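Local coordinates for DNA fragmentation factor subunit beta (Mus musculus, PDB 1V0D), which cuts DNA as the caspase-activated nuclease of apoptosis, driving DNA fragmentation and chromatin condensation in dying cells, at residues I133-T137 against R138-P142; G248-E251 against S252-L255; G147-S150 against R151-N154. All coordinates share one frame; numbering follows the deposited sequence.

Contact 1. Residues I133-T137 against R138-P142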
ATOM      1  N   ILE A 133      18.296  11.912  -4.885  1.00 60.33           N
ATOM      2  CA  ILE A 133      17.250  12.623  -5.612  1.00 57.14           C
ATOM      3  C   ILE A 133      17.743  13.268  -6.903  1.00 57.18           C
ATOM      4  O   ILE A 133      17.081  13.198  -7.943  1.00 56.37           O
ATOM      5  CB  ILE A 133      16.657  13.729  -4.740  1.00 53.59           C
ATOM      6  CG1 ILE A 133      16.074  13.125  -3.470  1.00 52.17           C
ATOM      7  CG2 ILE A 133      15.600  14.484  -5.509  1.00 53.40           C
ATOM      8  CD1 ILE A 133      15.599  14.166  -2.481  1.00 52.11           C
ATOM      9  N   THR A 134      18.909  13.895  -6.826  1.00 57.30           N
ATOM     10  CA  THR A 134      19.472  14.587  -7.967  1.00 57.83           C
ATOM     11  C   THR A 134      19.689  13.720  -9.195  1.00 59.29           C
ATOM     12  O   THR A 134      19.524  14.195 -10.316  1.00 59.89           O
ATOM     13  CB  THR A 134      20.795  15.259  -7.602  1.00 57.81           C
ATOM     14  OG1 THR A 134      20.620  16.051  -6.420  1.00 56.86           O
ATOM     15  CG2 THR A 134      21.244  16.164  -8.735  1.00 59.51           C
ATOM     16  N   ALA A 135      20.055  12.455  -9.003  1.00 60.65           N
ATOM     17  CA  ALA A 135      20.288  11.566 -10.146  1.00 62.34           C
ATOM     18  C   ALA A 135      19.007  11.346 -10.955  1.00 62.97           C
ATOM     19  O   ALA A 135      17.925  11.205 -10.392  1.00 63.57           O
ATOM     20  CB  ALA A 135      20.840  10.233  -9.663  1.00 63.11           C
ATOM     21  N   GLU A 136      19.126  11.298 -12.274  1.00 63.77           N
ATOM     22  CA  GLU A 136      17.947  11.118 -13.111  1.00 66.13           C
ATOM     23  C   GLU A 136      17.980   9.874 -13.988  1.00 67.98           C
ATOM     24  O   GLU A 136      16.935   9.286 -14.292  1.00 68.13           O
ATOM     25  CB  GLU A 136      17.758  12.343 -14.007  1.00 66.60           C
ATOM     26  CG  GLU A 136      16.547  12.264 -14.919  1.00 67.61           C
ATOM     27  CD  GLU A 136      15.222  12.437 -14.175  1.00 69.97           C
ATOM     28  OE1 GLU A 136      14.168  12.098 -14.762  1.00 69.01           O
ATOM     29  OE2 GLU A 136      15.228  12.924 -13.015  1.00 69.91           O
ATOM     30  N   THR A 137      19.183   9.479 -14.394  1.00 69.97           N
ATOM     31  CA  THR A 137      19.348   8.323 -15.264  1.00 70.86           C
ATOM     32  C   THR A 137      19.716   7.037 -14.556  1.00 71.56           C
ATOM     33  O   THR A 137      20.301   7.046 -13.466  1.00 71.23           O
ATOM     34  CB  THR A 137      20.411   8.588 -16.310  1.00 70.92           C
ATOM     35  OG1 THR A 137      20.188   9.881 -16.876  1.00 71.83           O
ATOM     36  CG2 THR A 137      20.337   7.539 -17.419  1.00 72.62           C
ATOM     37  N   ARG A 138      19.369   5.929 -15.204  1.00 72.66           N
ATOM     38  CA  ARG A 138      19.644   4.599 -14.688  1.00 74.30           C
ATOM     39  C   ARG A 138      21.150   4.424 -14.574  1.00 76.65           C
ATOM     40  O   ARG A 138      21.642   3.710 -13.695  1.00 77.29           O
ATOM     41  CB  ARG A 138      19.062   3.554 -15.631  1.00 71.95           C
ATOM     42  CG  ARG A 138      18.941   2.186 -15.025  1.00 70.57           C
ATOM     43  CD  ARG A 138      17.996   1.349 -15.847  1.00 70.67           C
ATOM     44  NE  ARG A 138      17.501   0.207 -15.095  1.00 72.05           N
ATOM     45  CZ  ARG A 138      16.521  -0.587 -15.512  1.00 74.14           C
ATOM     46  NH1 ARG A 138      15.934  -0.357 -16.683  1.00 73.78           N
ATOM     47  NH2 ARG A 138      16.114  -1.601 -14.753  1.00 73.91           N
ATOM     48  N   GLU A 139      21.872   5.092 -15.472  1.00 78.50           N
ATOM     49  CA  GLU A 139      23.326   5.050 -15.500  1.00 80.54           C
ATOM     50  C   GLU A 139      23.913   5.639 -14.212  1.00 80.28           C
ATOM     51  O   GLU A 139      24.774   5.033 -13.584  1.00 80.57           O
ATOM     52  CB  GLU A 139      23.842   5.839 -16.710  1.00 84.07           C
ATOM     53  CG  GLU A 139      25.351   5.749 -16.954  1.00 88.86           C
ATOM     54  CD  GLU A 139      25.788   4.391 -17.508  1.00 92.97           C
ATOM     55  OE1 GLU A 139      25.260   3.974 -18.569  1.00 93.07           O
ATOM     56  OE2 GLU A 139      26.665   3.744 -16.884  1.00 94.53           O
ATOM     57  N   GLN A 140      23.438   6.817 -13.816  1.00 80.19           N
ATOM     58  CA  GLN A 140      23.945   7.477 -12.615  1.00 78.94           C
ATOM     59  C   GLN A 140      23.323   7.069 -11.283  1.00 78.11           C
ATOM     60  O   GLN A 140      23.707   7.598 -10.239  1.00 76.97           O
ATOM     61  CB  GLN A 140      23.852   8.994 -12.769  1.00 78.31           C
ATOM     62  CG  GLN A 140      22.730   9.464 -13.664  1.00 78.89           C
ATOM     63  CD  GLN A 140      22.671  10.975 -13.730  1.00 80.67           C
ATOM     64  OE1 GLN A 140      21.965  11.547 -14.562  1.00 81.33           O
ATOM     65  NE2 GLN A 140      23.414  11.636 -12.841  1.00 80.41           N
ATOM     66  N   ASP A 141      22.370   6.141 -11.313  1.00 77.18           N
ATOM     67  CA  ASP A 141      21.729   5.666 -10.086  1.00 76.68           C
ATOM     68  C   ASP A 141      20.873   4.450 -10.387  1.00 75.06           C
ATOM     69  O   ASP A 141      19.663   4.463 -10.182  1.00 74.68           O
ATOM     70  CB  ASP A 141      20.870   6.769  -9.458  1.00 78.87           C
ATOM     71  CG  ASP A 141      20.260   6.354  -8.122  1.00 79.38           C
ATOM     72  OD1 ASP A 141      20.971   5.742  -7.292  1.00 80.72           O
ATOM     73  OD2 ASP A 141      19.072   6.657  -7.896  1.00 79.51           O
ATOM     74  N   PRO A 142      21.503   3.371 -10.866  1.00 74.32           N
ATOM     75  CA  PRO A 142      20.829   2.117 -11.217  1.00 73.16           C
ATOM     76  C   PRO A 142      20.083   1.452 -10.058  1.00 71.47           C
ATOM     77  O   PRO A 142      19.110   0.726 -10.272  1.00 70.01           O
ATOM     78  CB  PRO A 142      21.971   1.261 -11.750  1.00 73.64           C
ATOM     79  CG  PRO A 142      23.123   1.702 -10.892  1.00 73.34           C
ATOM     80  CD  PRO A 142      22.968   3.202 -10.912  1.00 74.33           C
TER
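Thr137 keeps OG1 beside its own backbone N (chi1 -46°), with the methyl CG2 anti to that N, and Gln140 runs straight out beyond CG (chi2 178°), so that OE1 comes up to Thr137 OG1 and N. The two side chains cross at about a right angle over a turn in the loop between helix 116-129 and helix 155-175. The amide oxygen of Gln140 is the shared acceptor. It takes a weak hydrogen bond from Thr137 N at 3.5 Å from OE1, with an N-H...O angle of 151°, and a second weak one from Thr137 OG1 at 3.4 Å from OE1. Further back along the side chain, Gln140 CG lies against the Thr137 backbone, 3.4 Å from Thr137 O, while Thr137 CG2 turns the other way and packs on Glu139 CB. A valine in place of Thr137 would probably leave Gln140 OE1 with just the weak backbone bond from that residue and the amide freer to swing. The other polar ends tie the turn to its surroundings: Glu136 OE2 salt-bridges Arg212 while its OE1 bonds Asn154 and Ser156, Arg138 NH2 and NH1 reach the carbonyls of Leu148 and Glu149, and Asp141 OD2 pairs with Lys155. Two beta carbons close the contact, Ala135 CB resting on Asp141 CB at 3.5 Å.

Contact 2. Residues G248-E251 against S252-L255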
ATOM      1  N   GLY A 248      14.353   9.844  -5.281  1.00 62.07           N
ATOM      2  CA  GLY A 248      15.674   9.635  -4.719  1.00 64.51           C
ATOM      3  C   GLY A 248      15.947   8.361  -3.962  1.00 65.01           C
ATOM      4  O   GLY A 248      16.833   8.343  -3.107  1.00 66.95           O
ATOM      5  N   ASN A 249      15.256   7.281  -4.297  1.00 64.48           N
ATOM      6  CA  ASN A 249      15.442   6.067  -3.525  1.00 62.29           C
ATOM      7  C   ASN A 249      14.532   4.982  -4.099  1.00 62.21           C
ATOM      8  O   ASN A 249      13.406   5.262  -4.511  1.00 62.62           O
ATOM      9  CB  ASN A 249      15.052   6.420  -2.092  1.00 63.29           C
ATOM     10  CG  ASN A 249      15.204   5.294  -1.139  1.00 64.38           C
ATOM     11  OD1 ASN A 249      14.648   4.218  -1.336  1.00 68.22           O
ATOM     12  ND2 ASN A 249      15.943   5.539  -0.063  1.00 66.16           N
ATOM     13  N   ARG A 250      15.016   3.745  -4.134  1.00 61.34           N
ATOM     14  CA  ARG A 250      14.225   2.637  -4.659  1.00 58.83           C
ATOM     15  C   ARG A 250      13.000   2.395  -3.791  1.00 58.35           C
ATOM     16  O   ARG A 250      11.884   2.292  -4.289  1.00 58.01           O
ATOM     17  CB  ARG A 250      15.057   1.358  -4.714  1.00 57.62           C
ATOM     18  CG  ARG A 250      14.218   0.148  -5.019  1.00 56.58           C
ATOM     19  CD  ARG A 250      14.998  -1.144  -5.018  1.00 56.20           C
ATOM     20  NE  ARG A 250      14.076  -2.255  -5.230  1.00 55.00           N
ATOM     21  CZ  ARG A 250      13.518  -2.967  -4.254  1.00 54.64           C
ATOM     22  NH1 ARG A 250      13.801  -2.706  -2.976  1.00 51.60           N
ATOM     23  NH2 ARG A 250      12.630  -3.909  -4.558  1.00 53.98           N
ATOM     24  N   GLU A 251      13.215   2.295  -2.488  1.00 58.82           N
ATOM     25  CA  GLU A 251      12.123   2.063  -1.557  1.00 60.20           C
ATOM     26  C   GLU A 251      11.125   3.213  -1.633  1.00 60.92           C
ATOM     27  O   GLU A 251       9.918   3.025  -1.453  1.00 62.19           O
ATOM     28  CB  GLU A 251      12.672   1.941  -0.142  1.00 61.47           C
ATOM     29  CG  GLU A 251      11.624   1.650   0.906  1.00 64.52           C
ATOM     30  CD  GLU A 251      12.243   1.214   2.222  1.00 66.82           C
ATOM     31  OE1 GLU A 251      12.996   0.207   2.215  1.00 66.74           O
ATOM     32  OE2 GLU A 251      11.976   1.875   3.254  1.00 67.75           O
ATOM     33  N   SER A 252      11.644   4.406  -1.904  1.00 59.60           N
ATOM     34  CA  SER A 252      10.825   5.599  -2.023  1.00 56.78           C
ATOM     35  C   SER A 252       9.923   5.477  -3.253  1.00 54.66           C
ATOM     36  O   SER A 252       8.748   5.825  -3.221  1.00 55.31           O
ATOM     37  CB  SER A 252      11.737   6.808  -2.141  1.00 57.89           C
ATOM     38  OG  SER A 252      10.992   7.999  -2.257  1.00 64.41           O
ATOM     39  N   ARG A 253      10.482   4.964  -4.337  1.00 52.01           N
ATOM     40  CA  ARG A 253       9.734   4.770  -5.571  1.00 51.82           C
ATOM     41  C   ARG A 253       8.556   3.804  -5.373  1.00 51.71           C
ATOM     42  O   ARG A 253       7.486   3.960  -5.965  1.00 52.45           O
ATOM     43  CB  ARG A 253      10.675   4.205  -6.631  1.00 52.55           C
ATOM     44  CG  ARG A 253      10.071   4.011  -8.007  1.00 54.08           C
ATOM     45  CD  ARG A 253      10.890   2.994  -8.779  1.00 54.63           C
ATOM     46  NE  ARG A 253      10.529   1.646  -8.358  1.00 58.69           N
ATOM     47  CZ  ARG A 253      11.319   0.589  -8.488  1.00 61.04           C
ATOM     48  NH1 ARG A 253      12.521   0.731  -9.023  1.00 63.15           N
ATOM     49  NH2 ARG A 253      10.903  -0.611  -8.097  1.00 62.86           N
ATOM     50  N   ILE A 254       8.774   2.796  -4.537  1.00 51.89           N
ATOM     51  CA  ILE A 254       7.772   1.771  -4.248  1.00 49.15           C
ATOM     52  C   ILE A 254       6.691   2.254  -3.282  1.00 49.18           C
ATOM     53  O   ILE A 254       5.514   1.908  -3.435  1.00 49.00           O
ATOM     54  CB  ILE A 254       8.459   0.508  -3.662  1.00 47.63           C
ATOM     55  CG1 ILE A 254       9.341  -0.125  -4.732  1.00 44.67           C
ATOM     56  CG2 ILE A 254       7.420  -0.485  -3.143  1.00 44.07           C
ATOM     57  CD1 ILE A 254      10.234  -1.211  -4.207  1.00 44.91           C
ATOM     58  N   LEU A 255       7.087   3.033  -2.277  1.00 48.21           N
ATOM     59  CA  LEU A 255       6.123   3.551  -1.317  1.00 48.81           C
ATOM     60  C   LEU A 255       5.124   4.455  -2.039  1.00 49.74           C
ATOM     61  O   LEU A 255       3.943   4.502  -1.695  1.00 50.20           O
ATOM     62  CB  LEU A 255       6.840   4.319  -0.208  1.00 47.79           C
ATOM     63  CG  LEU A 255       7.574   3.431   0.802  1.00 47.10           C
ATOM     64  CD1 LEU A 255       8.471   4.279   1.667  1.00 46.62           C
ATOM     65  CD2 LEU A 255       6.571   2.676   1.658  1.00 44.92           C
TER
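Asn249 and Ser252 meet at the N-cap of the short helix 250-255, where Asn249 OD1 takes up two backbone N-H groups of the first turn. Ser252 N donates to Asn249 OD1 at 3.1 Å, approaching from above the carbonyl plane, about 45° out of it; Glu251 N adds a weak, bent bond to the same oxygen. With CG anti to the backbone N (chi1 -179°), the Asn249 amide is carried toward these donors and OD1 comes within their reach. The backbone itself sets Asn249 CB 3.3 Å from Ser252 CB. Behind the cap the regular helical bonds take over: Arg253 N to Asn249 O at 2.9 Å, Ile254 N to Arg250 O, and Leu255 N to Glu251 O at 2.9 Å. Along the flanks, Ile254 CD1 sits over the centre of one face of the Arg250 guanidinium, 3.6 Å above its plane, and Glu251 and Leu255 lie side by side, pointing the same way. The next shell belongs partly to the second subunit: Arg250 NH2 bonds Ala306 O there, and Glu251 OE1 bonds His242 NE2 of that subunit, a residue of its zinc site, so this helix lies directly in the dimer interface. Within its own chain, Ser252 OG is held by Asn245 O and Arg253 makes a cation-pi contact with Trp144. Beside Glu251, the apolar touch is from Leu255 CD1 to Glu251 CG, 4.2 Å.

Contact 3. Residues G147-S150 against R151-N154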
ATOM      1  N   GLY A 147      14.404  -3.852 -10.608  1.00 66.96           N
ATOM      2  CA  GLY A 147      13.113  -4.491 -10.746  1.00 67.80           C
ATOM      3  C   GLY A 147      12.264  -3.940 -11.863  1.00 68.14           C
ATOM      4  O   GLY A 147      11.239  -4.527 -12.229  1.00 66.94           O
ATOM      5  N   LEU A 148      12.689  -2.808 -12.408  1.00 68.15           N
ATOM      6  CA  LEU A 148      11.949  -2.188 -13.489  1.00 69.38           C
ATOM      7  C   LEU A 148      12.473  -2.731 -14.799  1.00 71.22           C
ATOM      8  O   LEU A 148      13.675  -2.956 -14.941  1.00 70.35           O
ATOM      9  CB  LEU A 148      12.132  -0.672 -13.451  1.00 67.61           C
ATOM     10  CG  LEU A 148      11.854  -0.013 -12.105  1.00 65.28           C
ATOM     11  CD1 LEU A 148      12.037   1.483 -12.222  1.00 63.92           C
ATOM     12  CD2 LEU A 148      10.455  -0.353 -11.660  1.00 63.49           C
ATOM     13  N   GLU A 149      11.569  -2.940 -15.753  1.00 73.98           N
ATOM     14  CA  GLU A 149      11.954  -3.449 -17.061  1.00 76.88           C
ATOM     15  C   GLU A 149      13.117  -2.614 -17.595  1.00 78.16           C
ATOM     16  O   GLU A 149      13.486  -1.600 -17.002  1.00 78.37           O
ATOM     17  CB  GLU A 149      10.759  -3.391 -18.012  1.00 78.39           C
ATOM     18  CG  GLU A 149       9.541  -4.117 -17.467  1.00 82.71           C
ATOM     19  CD  GLU A 149       8.421  -4.261 -18.487  1.00 86.53           C
ATOM     20  OE1 GLU A 149       7.944  -3.232 -19.018  1.00 88.04           O
ATOM     21  OE2 GLU A 149       8.015  -5.413 -18.757  1.00 88.85           O
ATOM     22  N   SER A 150      13.701  -3.028 -18.711  1.00 79.34           N
ATOM     23  CA  SER A 150      14.836  -2.294 -19.249  1.00 80.21           C
ATOM     24  C   SER A 150      14.461  -1.031 -19.994  1.00 79.71           C
ATOM     25  O   SER A 150      15.217  -0.061 -19.974  1.00 81.15           O
ATOM     26  CB  SER A 150      15.660  -3.200 -20.154  1.00 81.72           C
ATOM     27  OG  SER A 150      16.144  -4.308 -19.416  1.00 84.65           O
ATOM     28  N   ARG A 151      13.305  -1.040 -20.649  1.00 78.08           N
ATOM     29  CA  ARG A 151      12.842   0.122 -21.406  1.00 77.29           C
ATOM     30  C   ARG A 151      12.961   1.403 -20.584  1.00 76.23           C
ATOM     31  O   ARG A 151      13.087   2.495 -21.143  1.00 76.57           O
ATOM     32  CB  ARG A 151      11.385  -0.082 -21.832  1.00 78.00           C
ATOM     33  CG  ARG A 151      10.493  -0.424 -20.655  1.00 81.27           C
ATOM     34  CD  ARG A 151       9.218  -1.147 -21.045  1.00 82.63           C
ATOM     35  NE  ARG A 151       8.097  -0.242 -21.258  1.00 84.86           N
ATOM     36  CZ  ARG A 151       6.826  -0.582 -21.052  1.00 87.21           C
ATOM     37  NH1 ARG A 151       6.526  -1.805 -20.624  1.00 87.09           N
ATOM     38  NH2 ARG A 151       5.852   0.295 -21.278  1.00 87.78           N
ATOM     39  N   PHE A 152      12.935   1.266 -19.261  1.00 74.11           N
ATOM     40  CA  PHE A 152      13.023   2.423 -18.380  1.00 73.11           C
ATOM     41  C   PHE A 152      14.453   2.847 -18.088  1.00 74.71           C
ATOM     42  O   PHE A 152      15.152   2.242 -17.275  1.00 74.91           O
ATOM     43  CB  PHE A 152      12.256   2.151 -17.080  1.00 68.95           C
ATOM     44  CG  PHE A 152      10.786   1.919 -17.293  1.00 64.42           C
ATOM     45  CD1 PHE A 152      10.160   0.792 -16.773  1.00 63.41           C
ATOM     46  CD2 PHE A 152      10.040   2.796 -18.071  1.00 62.38           C
ATOM     47  CE1 PHE A 152       8.812   0.539 -17.034  1.00 61.85           C
ATOM     48  CE2 PHE A 152       8.696   2.553 -18.337  1.00 61.36           C
ATOM     49  CZ  PHE A 152       8.082   1.422 -17.820  1.00 61.08           C
ATOM     50  N   ARG A 153      14.871   3.905 -18.772  1.00 76.73           N
ATOM     51  CA  ARG A 153      16.210   4.462 -18.640  1.00 78.61           C
ATOM     52  C   ARG A 153      16.201   5.672 -17.704  1.00 78.38           C
ATOM     53  O   ARG A 153      17.151   5.913 -16.955  1.00 79.54           O
ATOM     54  CB  ARG A 153      16.713   4.918 -20.016  1.00 80.67           C
ATOM     55  CG  ARG A 153      16.929   3.817 -21.049  1.00 84.23           C
ATOM     56  CD  ARG A 153      18.351   3.255 -20.963  1.00 86.98           C
ATOM     57  NE  ARG A 153      18.494   2.212 -19.948  1.00 88.96           N
ATOM     58  CZ  ARG A 153      19.635   1.916 -19.329  1.00 89.50           C
ATOM     59  NH1 ARG A 153      20.746   2.589 -19.610  1.00 89.53           N
ATOM     60  NH2 ARG A 153      19.668   0.936 -18.435  1.00 89.16           N
ATOM     61  N   ASN A 154      15.111   6.429 -17.760  1.00 77.22           N
ATOM     62  CA  ASN A 154      14.973   7.648 -16.979  1.00 74.80           C
ATOM     63  C   ASN A 154      13.982   7.516 -15.827  1.00 71.65           C
ATOM     64  O   ASN A 154      13.027   6.750 -15.914  1.00 71.24           O
ATOM     65  CB  ASN A 154      14.529   8.775 -17.919  1.00 77.38           C
ATOM     66  CG  ASN A 154      14.643  10.139 -17.280  1.00 82.45           C
ATOM     67  OD1 ASN A 154      14.194  11.150 -17.837  1.00 84.13           O
ATOM     68  ND2 ASN A 154      15.258  10.183 -16.101  1.00 84.34           N
TER
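Leu148 and Phe152 form the packed side of a loop turn that delivers the chain to Asn154, the N-cap residue in front of helix 155-175. Leu148 CB approaches Phe152 CD1 obliquely at 4.1 Å. One face of the phenyl ring is taken by its own neighbour in the chain: Arg151 CG lies over the ring centre, 3.9 Å above the plane. The ring is also gripped from the helix that follows, where Tyr158 meets it edge-to-face and Tyr161 comes in with its plane inclined. Thus Phe152 anchors the turn to the start of helix 155-175, and Leu148 adds to the same apolar patch by touching Tyr158.

The other side of the turn is mostly exposed and carries charge. Here Glu149 and Arg151 run alongside each other, pointing the same way, and end in a salt bridge. Arg151 NH1 donates to Glu149 OE1 at 2.6 Å with an N-H...O angle of 135°. The carboxylate and guanidinium planes are 48° apart, and OE1 stands somewhat out of the guanidinium plane; one bent bond through NH1 links the groups, rather than a flat two-pronged pairing. Arg151 gets there by placing CG between its backbone N and carbonyl carbon (chi1 53°) and bending again at chi3, which brings the guanidinium beside the Glu149 carboxylate, one face toward Phe152 CZ. A weak bond from Arg138 NH1 to Phe152 O ties this surface turn to the earlier part of the same loop. Looser still is the far end, where Arg153 is bent at both chi2 and chi3 and brings only the edge of its guanidinium toward the Ser150 carbonyl, with NE 4.0 Å from Ser150 O.

How the contacts relate
Along the chain the order is contact 1, contact 3, contact 2, and their centres stand about 12 to 14 Å apart. The first two belong to one long loop joining helix 116-129 to helix 155-175, whereas contact 2 covers the short helix 250-255 and its N-cap, later in the sequence, against which that loop folds. Ile133 CG1 of contact 1 packs on Gly248 CA just before this helix, and Leu148 CG of contact 3 lies beside Arg253 NH1 on it. All three belong to the nuclease portion of the protein, on the same side of the chain's centre. The loop thereby backs the helix that reaches the second subunit, although neither loop contact touches that subunit.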